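Local coordinates for putative diflavin flavoprotein A 3 (PDB 3FNI) that probably transfers electrons from NADH to oxygen, reducing it to water, this chain being the FMN-binding, flavodoxin-like domain of the longer modular protein, at residues Y11-Y15 / G63-A67; K31-G35 / G144-T148; V90-E94 / A118-I124. The contacts are given in a common frame with arbitrary orientation. Residues are numbered along the deposited sequence.

Interaction 1 (Y11-Y15 / G63-A67); sequences YVSEY and GMSPA
Two loops leave the carboxyl ends of parallel strands 6-11 and 57-63 and diverge, the CA-CA distance growing from 4.4 Å at Tyr11-Gly63 to 6.1 Å at Val12-Ser65 and 7.7 Å at Tyr15-Pro66. Tyr11, chi1 p, sets its CB 3.8 Å from Gly63 CA and swings its ring away onto helix 18-31; a CB on Gly63 would clash with Tyr11 CB. Val12 to Tyr15 form a type II turn, Glu14 taking the positive phi (65°) and Tyr15 N making a weak 3.3 Å hydrogen bond to Val12 O. Val12, chi1 p, directs CG1 across the gap, 3.6 Å from Met64 O and 3.9 Å from Pro66 CD. In a flavodoxin-like fold, loops at these strand ends line the FMN site, the first probably corresponding to the phosphate-binding loop, so the pair probably borders the flavin pocket. Tyr15, chi1 t, lays its ring over Pro66 in a CH-pi contact, Pro66 CG 3.3 Å from the centroid of the Tyr15 ring, 2° off its normal. At the ring edge, Tyr15 CE1 is 3.5 Å from Met64 O, while the hydroxyl is hydrogen-bonded to Asp100. Met64, a selenomethionine with all chi angles m, touches Ile103 and Leu106.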
loop_
_atom_site.group_PDB
_atom_site.type_symbol
_atom_site.label_atom_id
_atom_site.label_comp_id
_atom_site.label_asym_id
_atom_site.label_seq_id
_atom_site.Cartn_x
_atom_site.Cartn_y
_atom_site.Cartn_z
ATOM N N TYR A 11 -4.391 -1.776 -4.283
ATOM C CA TYR A 11 -5.418 -2.593 -3.662
ATOM C C TYR A 11 -6.518 -2.939 -4.660
ATOM O O TYR A 11 -6.550 -2.401 -5.765
ATOM C CB TYR A 11 -6.019 -1.868 -2.453
ATOM C CG TYR A 11 -6.877 -0.669 -2.799
ATOM C CD1 TYR A 11 -6.304 0.567 -3.097
ATOM C CD2 TYR A 11 -8.269 -0.773 -2.825
ATOM C CE1 TYR A 11 -7.098 1.675 -3.410
ATOM C CE2 TYR A 11 -9.075 0.327 -3.138
ATOM C CZ TYR A 11 -8.484 1.547 -3.427
ATOM O OH TYR A 11 -9.276 2.637 -3.718
ATOM N N VAL A 12 -7.417 -3.838 -4.270
ATOM C CA VAL A 12 -8.520 -4.239 -5.140
ATOM C C VAL A 12 -9.756 -3.392 -4.817
ATOM O O VAL A 12 -10.371 -3.534 -3.758
ATOM C CB VAL A 12 -8.816 -5.771 -4.985
ATOM C CG1 VAL A 12 -8.738 -6.173 -3.519
ATOM C CG2 VAL A 12 -10.191 -6.115 -5.565
ATOM N N SER A 13 -10.108 -2.491 -5.730
ATOM C CA SER A 13 -11.249 -1.618 -5.501
ATOM C C SER A 13 -12.548 -2.386 -5.334
ATOM O O SER A 13 -12.736 -3.460 -5.908
ATOM C CB SER A 13 -11.394 -0.590 -6.633
ATOM O OG SER A 13 -11.836 -1.194 -7.834
ATOM N N GLU A 14 -13.431 -1.815 -4.520
ATOM C CA GLU A 14 -14.746 -2.372 -4.224
ATOM C C GLU A 14 -14.736 -3.702 -3.478
ATOM O O GLU A 14 -15.797 -4.281 -3.252
ATOM C CB GLU A 14 -15.564 -2.520 -5.507
ATOM C CG GLU A 14 -15.559 -1.292 -6.409
ATOM C CD GLU A 14 -16.777 -1.237 -7.310
ATOM O OE1 GLU A 14 -16.654 -0.759 -8.456
ATOM O OE2 GLU A 14 -17.859 -1.663 -6.857
ATOM N N TYR A 15 -13.555 -4.198 -3.113
ATOM C CA TYR A 15 -13.470 -5.452 -2.357
ATOM C C TYR A 15 -13.480 -5.090 -0.875
ATOM O O TYR A 15 -12.574 -4.414 -0.391
ATOM C CB TYR A 15 -12.180 -6.227 -2.689
ATOM C CG TYR A 15 -11.891 -7.376 -1.731
ATOM C CD1 TYR A 15 -10.626 -7.528 -1.169
ATOM C CD2 TYR A 15 -12.896 -8.264 -1.335
ATOM C CE1 TYR A 15 -10.359 -8.514 -0.231
ATOM C CE2 TYR A 15 -12.641 -9.267 -0.390
ATOM C CZ TYR A 15 -11.362 -9.377 0.163
ATOM O OH TYR A 15 -11.084 -10.312 1.141
ATOM N N GLY A 63 -3.169 -3.296 -0.109
ATOM C CA GLY A 63 -4.412 -3.789 0.455
ATOM C C GLY A 63 -4.499 -5.257 0.085
ATOM O O GLY A 63 -4.134 -5.631 -1.025
HETATM N N MSE A 64 -4.966 -6.097 1.003
HETATM C CA MSE A 64 -5.064 -7.523 0.727
HETATM C C MSE A 64 -6.114 -7.853 -0.332
HETATM O O MSE A 64 -7.144 -7.186 -0.441
HETATM C CB MSE A 64 -5.371 -8.294 2.013
HETATM C CG MSE A 64 -4.340 -8.094 3.118
HETATM SE SE MSE A 64 -2.511 -8.321 2.508
HETATM C CE MSE A 64 -2.618 -10.174 1.949
ATOM N N SER A 65 -5.837 -8.890 -1.116
ATOM C CA SER A 65 -6.747 -9.318 -2.162
ATOM C C SER A 65 -7.525 -10.559 -1.755
ATOM O O SER A 65 -7.142 -11.278 -0.824
ATOM C CB SER A 65 -5.982 -9.596 -3.450
ATOM O OG SER A 65 -5.653 -8.384 -4.104
ATOM N N PRO A 66 -8.636 -10.831 -2.454
ATOM C CA PRO A 66 -9.446 -12.004 -2.129
ATOM C C PRO A 66 -8.703 -13.295 -2.440
ATOM O O PRO A 66 -8.024 -13.399 -3.459
ATOM C CB PRO A 66 -10.684 -11.826 -3.006
ATOM C CG PRO A 66 -10.742 -10.343 -3.236
ATOM C CD PRO A 66 -9.310 -9.994 -3.462
ATOM N N ALA A 67 -8.826 -14.268 -1.549
ATOM C CA ALA A 67 -8.190 -15.557 -1.739
ATOM C C ALA A 67 -8.884 -16.285 -2.886
ATOM O O ALA A 67 -8.500 -17.395 -3.252
ATOM C CB ALA A 67 -8.282 -16.376 -0.467
#

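Interaction 2 (K31-G35 / G144-T148); sequences KTGVG and GQWVT
Residues 31-35 turn from the end of helix 18-31 into strand 35-40. Residues 144-148 form a regular turn within helix 130-152. Thr32 still has near-helical angles (-84/0°); Gly33 is the first residue to leave them, with positive phi (76/9°), in a Schellman motif, and Val34 is extended (-88/137°). The segments come nearest at Thr32 and Gly144, CA to CA 5.6 Å. In the second segment Thr148 N is hydrogen-bonded to Gly144 O at 3.0 Å, and Thr148 OG1, with chi1 m, donates to the same oxygen, also at 3.0 Å. The contact thus joins the first helix-to-strand turn of the flavodoxin-like alpha/beta sandwich to the last helix, which lies beside helix 18-31 on the same face of the sheet. Thr32, chi1 p, points its CB toward the helix: OG1 lies 3.5 Å from Gly144 CA, and CG2 is 3.8 Å from Gln145 N and 4.0 Å from Gln145 CG. Gly144 permits this approach, since a CB there would clash with Thr32 OG1. That hydroxyl is hydrogen-bonded to Ile29 O in the preceding turn and accepts a weak 3.4 Å bond from Val34 N. Val34, chi1 t, turns both methyls to the helix, CG2 lying 3.5 Å from Gly144 O and 3.6 Å from Thr148 OG1, and CG1 4.0 Å from CG1 of Val147, itself chi1 t. At the outer side a water donates to both Thr32 O and Thr148 OG1, 3.3 Å from each, bridging two atoms that stand 4.2 Å apart.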
loop_
_atom_site.group_PDB
_atom_site.type_symbol
_atom_site.label_atom_id
_atom_site.label_comp_id
_atom_site.label_asym_id
_atom_site.label_seq_id
_atom_site.Cartn_x
_atom_site.Cartn_y
_atom_site.Cartn_z
ATOM N N LYS A 31 -2.153 15.166 3.627
ATOM C CA LYS A 31 -1.850 16.208 4.602
ATOM C C LYS A 31 -0.387 16.621 4.579
ATOM O O LYS A 31 -0.065 17.779 4.828
ATOM C CB LYS A 31 -2.184 15.743 6.020
ATOM C CG LYS A 31 -3.649 15.586 6.320
ATOM C CD LYS A 31 -3.862 15.276 7.799
ATOM C CE LYS A 31 -5.325 14.946 8.075
ATOM N NZ LYS A 31 -5.600 14.622 9.509
ATOM N N THR A 32 0.493 15.672 4.279
ATOM C CA THR A 32 1.925 15.932 4.258
ATOM C C THR A 32 2.402 16.518 2.942
ATOM O O THR A 32 3.591 16.783 2.770
ATOM C CB THR A 32 2.714 14.647 4.511
ATOM O OG1 THR A 32 2.612 13.794 3.362
ATOM C CG2 THR A 32 2.156 13.923 5.727
ATOM N N GLY A 33 1.476 16.717 2.012
ATOM C CA GLY A 33 1.836 17.272 0.723
ATOM C C GLY A 33 2.531 16.283 -0.196
ATOM O O GLY A 33 3.036 16.677 -1.243
ATOM N N VAL A 34 2.569 15.007 0.187
ATOM C CA VAL A 34 3.202 13.979 -0.635
ATOM C C VAL A 34 2.177 13.428 -1.631
ATOM O O VAL A 34 1.019 13.196 -1.278
ATOM C CB VAL A 34 3.760 12.825 0.241
ATOM C CG1 VAL A 34 4.223 11.660 -0.631
ATOM C CG2 VAL A 34 4.914 13.335 1.077
ATOM N N GLY A 35 2.606 13.236 -2.876
ATOM C CA GLY A 35 1.710 12.733 -3.904
ATOM C C GLY A 35 1.349 11.267 -3.746
ATOM O O GLY A 35 1.905 10.574 -2.901
ATOM N N GLY A 144 3.652 9.497 5.053
ATOM C CA GLY A 144 3.898 10.727 4.322
ATOM C C GLY A 144 5.035 11.511 4.952
ATOM O O GLY A 144 5.846 12.106 4.243
ATOM N N GLN A 145 5.093 11.511 6.284
ATOM C CA GLN A 145 6.148 12.222 7.001
ATOM C C GLN A 145 7.476 11.506 6.794
ATOM O O GLN A 145 8.514 12.142 6.634
ATOM C CB GLN A 145 5.832 12.298 8.499
ATOM C CG GLN A 145 4.568 13.091 8.832
ATOM C CD GLN A 145 4.336 13.229 10.326
ATOM O OE1 GLN A 145 4.092 12.247 11.022
ATOM N NE2 GLN A 145 4.418 14.454 10.825
ATOM N N TRP A 146 7.433 10.178 6.797
ATOM C CA TRP A 146 8.631 9.385 6.598
ATOM C C TRP A 146 9.196 9.680 5.207
ATOM O O TRP A 146 10.396 9.904 5.054
ATOM C CB TRP A 146 8.306 7.900 6.734
ATOM C CG TRP A 146 9.495 7.016 6.566
ATOM C CD1 TRP A 146 10.360 6.597 7.543
ATOM C CD2 TRP A 146 9.972 6.449 5.339
ATOM N NE1 TRP A 146 11.341 5.802 6.996
ATOM C CE2 TRP A 146 11.126 5.694 5.646
ATOM C CE3 TRP A 146 9.532 6.504 4.008
ATOM C CZ2 TRP A 146 11.848 5.003 4.673
ATOM C CZ3 TRP A 146 10.250 5.816 3.036
ATOM C CH2 TRP A 146 11.395 5.073 3.377
ATOM N N VAL A 147 8.324 9.684 4.198
ATOM C CA VAL A 147 8.722 9.973 2.818
ATOM C C VAL A 147 9.381 11.354 2.745
ATOM O O VAL A 147 10.429 11.528 2.112
ATOM C CB VAL A 147 7.494 9.948 1.855
ATOM C CG1 VAL A 147 7.878 10.502 0.481
ATOM C CG2 VAL A 147 6.973 8.519 1.709
ATOM N N THR A 148 8.763 12.339 3.389
ATOM C CA THR A 148 9.313 13.691 3.388
ATOM C C THR A 148 10.717 13.703 3.992
ATOM O O THR A 148 11.643 14.259 3.401
ATOM C CB THR A 148 8.421 14.660 4.173
ATOM O OG1 THR A 148 7.121 14.692 3.575
ATOM C CG2 THR A 148 9.018 16.069 4.159
HETATM O O HOH W 1 6.170 17.652 4.626
#

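Interaction 3 (V90-E94 / A118-I124); sequences VGIFE and AFPAIRI
Strand residues 90-93 and the loop 118-124 run side by side in the same direction, their end-to-end vectors 2° apart, with CA-CA distances of 4.7 Å at Gly91-Ala118, 5.1 Å at Ile92-Ala121, 4.6 Å at Phe93-Ile122 and 5.2 Å at Glu94-Arg123. Val90 O accepts from Ala118 N at 2.9 Å. The loop then bows outward, and a water fills the gap, accepting from Ile92 N (3.0 Å) and donating to Phe119 O (2.9 Å). Direct pairing resumes around a single bridge of Phe93 with Ile122: Ile122 N donates weakly to Ile92 O at 3.1 Å, and Glu94 N donates to Ile122 O at 3.0 Å. Beyond it, Glu94, chi1 m, continues the pattern with its carboxylate, OE1 accepting from Ile124 N at 2.8 Å. A second water links Glu94 OE2 (3.0 Å) to Arg123 NH2 (2.6 Å), while Arg123 NH1 salt-bridges Asp104. Phe119, chi1 p, folds its ring over Gly91, its CZ 3.4 Å from Gly91 CA, where a CB would clash; Phe93 CB packs 3.5 Å from Ile122 CG1. Here, at the edge of the flavodoxin-like fold's five-stranded parallel sheet, the chain bows out after short strand 116-117 and rejoins strand 89-93.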
loop_
_atom_site.group_PDB
_atom_site.type_symbol
_atom_site.label_atom_id
_atom_site.label_comp_id
_atom_site.label_asym_id
_atom_site.label_seq_id
_atom_site.Cartn_x
_atom_site.Cartn_y
_atom_site.Cartn_z
ATOM N N VAL A 90 6.880 0.339 3.351
ATOM C CA VAL A 90 5.613 -0.240 2.934
ATOM C C VAL A 90 4.681 -0.566 4.101
ATOM O O VAL A 90 5.114 -1.073 5.138
ATOM C CB VAL A 90 5.876 -1.526 2.085
ATOM C CG1 VAL A 90 6.417 -2.639 2.977
ATOM C CG2 VAL A 90 4.613 -1.960 1.352
ATOM N N GLY A 91 3.399 -0.245 3.916
ATOM C CA GLY A 91 2.383 -0.520 4.919
ATOM C C GLY A 91 1.299 -1.381 4.288
ATOM O O GLY A 91 1.029 -1.246 3.097
ATOM N N ILE A 92 0.663 -2.246 5.073
ATOM C CA ILE A 92 -0.363 -3.143 4.541
ATOM C C ILE A 92 -1.638 -3.182 5.385
ATOM O O ILE A 92 -1.579 -3.201 6.615
ATOM C CB ILE A 92 0.204 -4.589 4.411
ATOM C CG1 ILE A 92 1.405 -4.580 3.445
ATOM C CG2 ILE A 92 -0.889 -5.550 3.936
ATOM C CD1 ILE A 92 2.156 -5.905 3.327
ATOM N N PHE A 93 -2.793 -3.199 4.721
ATOM C CA PHE A 93 -4.060 -3.253 5.437
ATOM C C PHE A 93 -4.963 -4.382 4.981
ATOM O O PHE A 93 -4.900 -4.819 3.827
ATOM C CB PHE A 93 -4.808 -1.917 5.321
ATOM C CG PHE A 93 -5.265 -1.574 3.925
ATOM C CD1 PHE A 93 -6.497 -2.012 3.447
ATOM C CD2 PHE A 93 -4.473 -0.782 3.098
ATOM C CE1 PHE A 93 -6.936 -1.661 2.172
ATOM C CE2 PHE A 93 -4.904 -0.427 1.819
ATOM C CZ PHE A 93 -6.136 -0.865 1.358
ATOM N N GLU A 94 -5.780 -4.863 5.921
ATOM C CA GLU A 94 -6.757 -5.917 5.669
ATOM C C GLU A 94 -7.975 -5.182 5.141
ATOM O O GLU A 94 -8.109 -3.980 5.356
ATOM C CB GLU A 94 -7.143 -6.653 6.959
ATOM C CG GLU A 94 -6.052 -7.478 7.594
ATOM C CD GLU A 94 -6.598 -8.477 8.617
ATOM O OE1 GLU A 94 -7.673 -8.226 9.192
ATOM O OE2 GLU A 94 -5.947 -9.508 8.853
ATOM N N ALA A 118 6.115 0.750 7.150
ATOM C CA ALA A 118 5.596 2.114 7.209
ATOM C C ALA A 118 4.822 2.401 8.486
ATOM O O ALA A 118 4.926 3.482 9.069
ATOM C CB ALA A 118 4.719 2.379 6.006
ATOM N N PHE A 119 4.036 1.424 8.909
ATOM C CA PHE A 119 3.238 1.541 10.110
ATOM C C PHE A 119 2.786 0.129 10.449
ATOM O O PHE A 119 2.908 -0.781 9.619
ATOM C CB PHE A 119 2.026 2.462 9.858
ATOM C CG PHE A 119 1.342 2.228 8.533
ATOM C CD1 PHE A 119 1.507 3.125 7.476
ATOM C CD2 PHE A 119 0.564 1.087 8.326
ATOM C CE1 PHE A 119 0.915 2.887 6.246
ATOM C CE2 PHE A 119 -0.031 0.846 7.097
ATOM C CZ PHE A 119 0.142 1.743 6.050
ATOM N N PRO A 120 2.280 -0.080 11.678
ATOM C CA PRO A 120 1.815 -1.412 12.094
ATOM C C PRO A 120 0.720 -1.872 11.118
ATOM O O PRO A 120 -0.210 -1.120 10.841
ATOM C CB PRO A 120 1.268 -1.163 13.503
ATOM C CG PRO A 120 2.061 0.059 13.983
ATOM C CD PRO A 120 2.089 0.918 12.751
ATOM N N ALA A 121 0.834 -3.087 10.589
ATOM C CA ALA A 121 -0.171 -3.585 9.650
ATOM C C ALA A 121 -1.574 -3.398 10.216
ATOM O O ALA A 121 -1.882 -3.907 11.293
ATOM C CB ALA A 121 0.071 -5.060 9.343
ATOM N N ILE A 122 -2.423 -2.663 9.503
ATOM C CA ILE A 122 -3.779 -2.442 9.982
ATOM C C ILE A 122 -4.638 -3.678 9.744
ATOM O O ILE A 122 -4.813 -4.136 8.613
ATOM C CB ILE A 122 -4.432 -1.191 9.322
ATOM C CG1 ILE A 122 -5.742 -1.576 8.633
ATOM C CG2 ILE A 122 -3.471 -0.541 8.352
ATOM C CD1 ILE A 122 -6.512 -0.416 8.081
ATOM N N ARG A 123 -5.169 -4.218 10.833
ATOM C CA ARG A 123 -5.988 -5.412 10.773
ATOM C C ARG A 123 -7.451 -5.090 11.065
ATOM O O ARG A 123 -7.755 -4.242 11.907
ATOM C CB ARG A 123 -5.430 -6.434 11.766
ATOM C CG ARG A 123 -3.960 -6.760 11.501
ATOM C CD ARG A 123 -3.329 -7.476 12.670
ATOM N NE ARG A 123 -1.907 -7.750 12.465
ATOM C CZ ARG A 123 -1.431 -8.740 11.716
ATOM N NH1 ARG A 123 -0.120 -8.912 11.593
ATOM N NH2 ARG A 123 -2.263 -9.562 11.091
ATOM N N ILE A 124 -8.352 -5.753 10.349
ATOM C CA ILE A 124 -9.784 -5.533 10.518
ATOM C C ILE A 124 -10.492 -6.826 10.855
ATOM O O ILE A 124 -10.610 -7.711 10.007
ATOM C CB ILE A 124 -10.438 -4.956 9.229
ATOM C CG1 ILE A 124 -10.050 -3.485 9.050
ATOM C CG2 ILE A 124 -11.951 -5.084 9.305
ATOM C CD1 ILE A 124 -8.613 -3.285 8.691
HETATM O O HOH W 2 2.266 -2.729 7.606
HETATM O O HOH W 3 -4.738 -10.210 11.477
#

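Overall arrangement
Interactions 1 and 3 meet at the carboxyl ends of the central strands: Met64 N lies 3.1 Å from Phe93 O, a probable hydrogen bond, and the Phe93 ring packs on Gly63 and Tyr11. Interaction 2 lies on the other side of the chain's centre from interaction 1, their centres 24 Å apart; along the chain it encloses interaction 3 without touching it. All three are partly buried. Interaction 3, nearest the centre, depends on backbone pairing, supplemented by a carboxylate and waters. Interaction 1 joins loops through apolar and CH-pi contacts, and interaction 2 packs a turn on a helix, with one bridging water. Direct hydrogen bonds between the paired segments are thus confined to interaction 3.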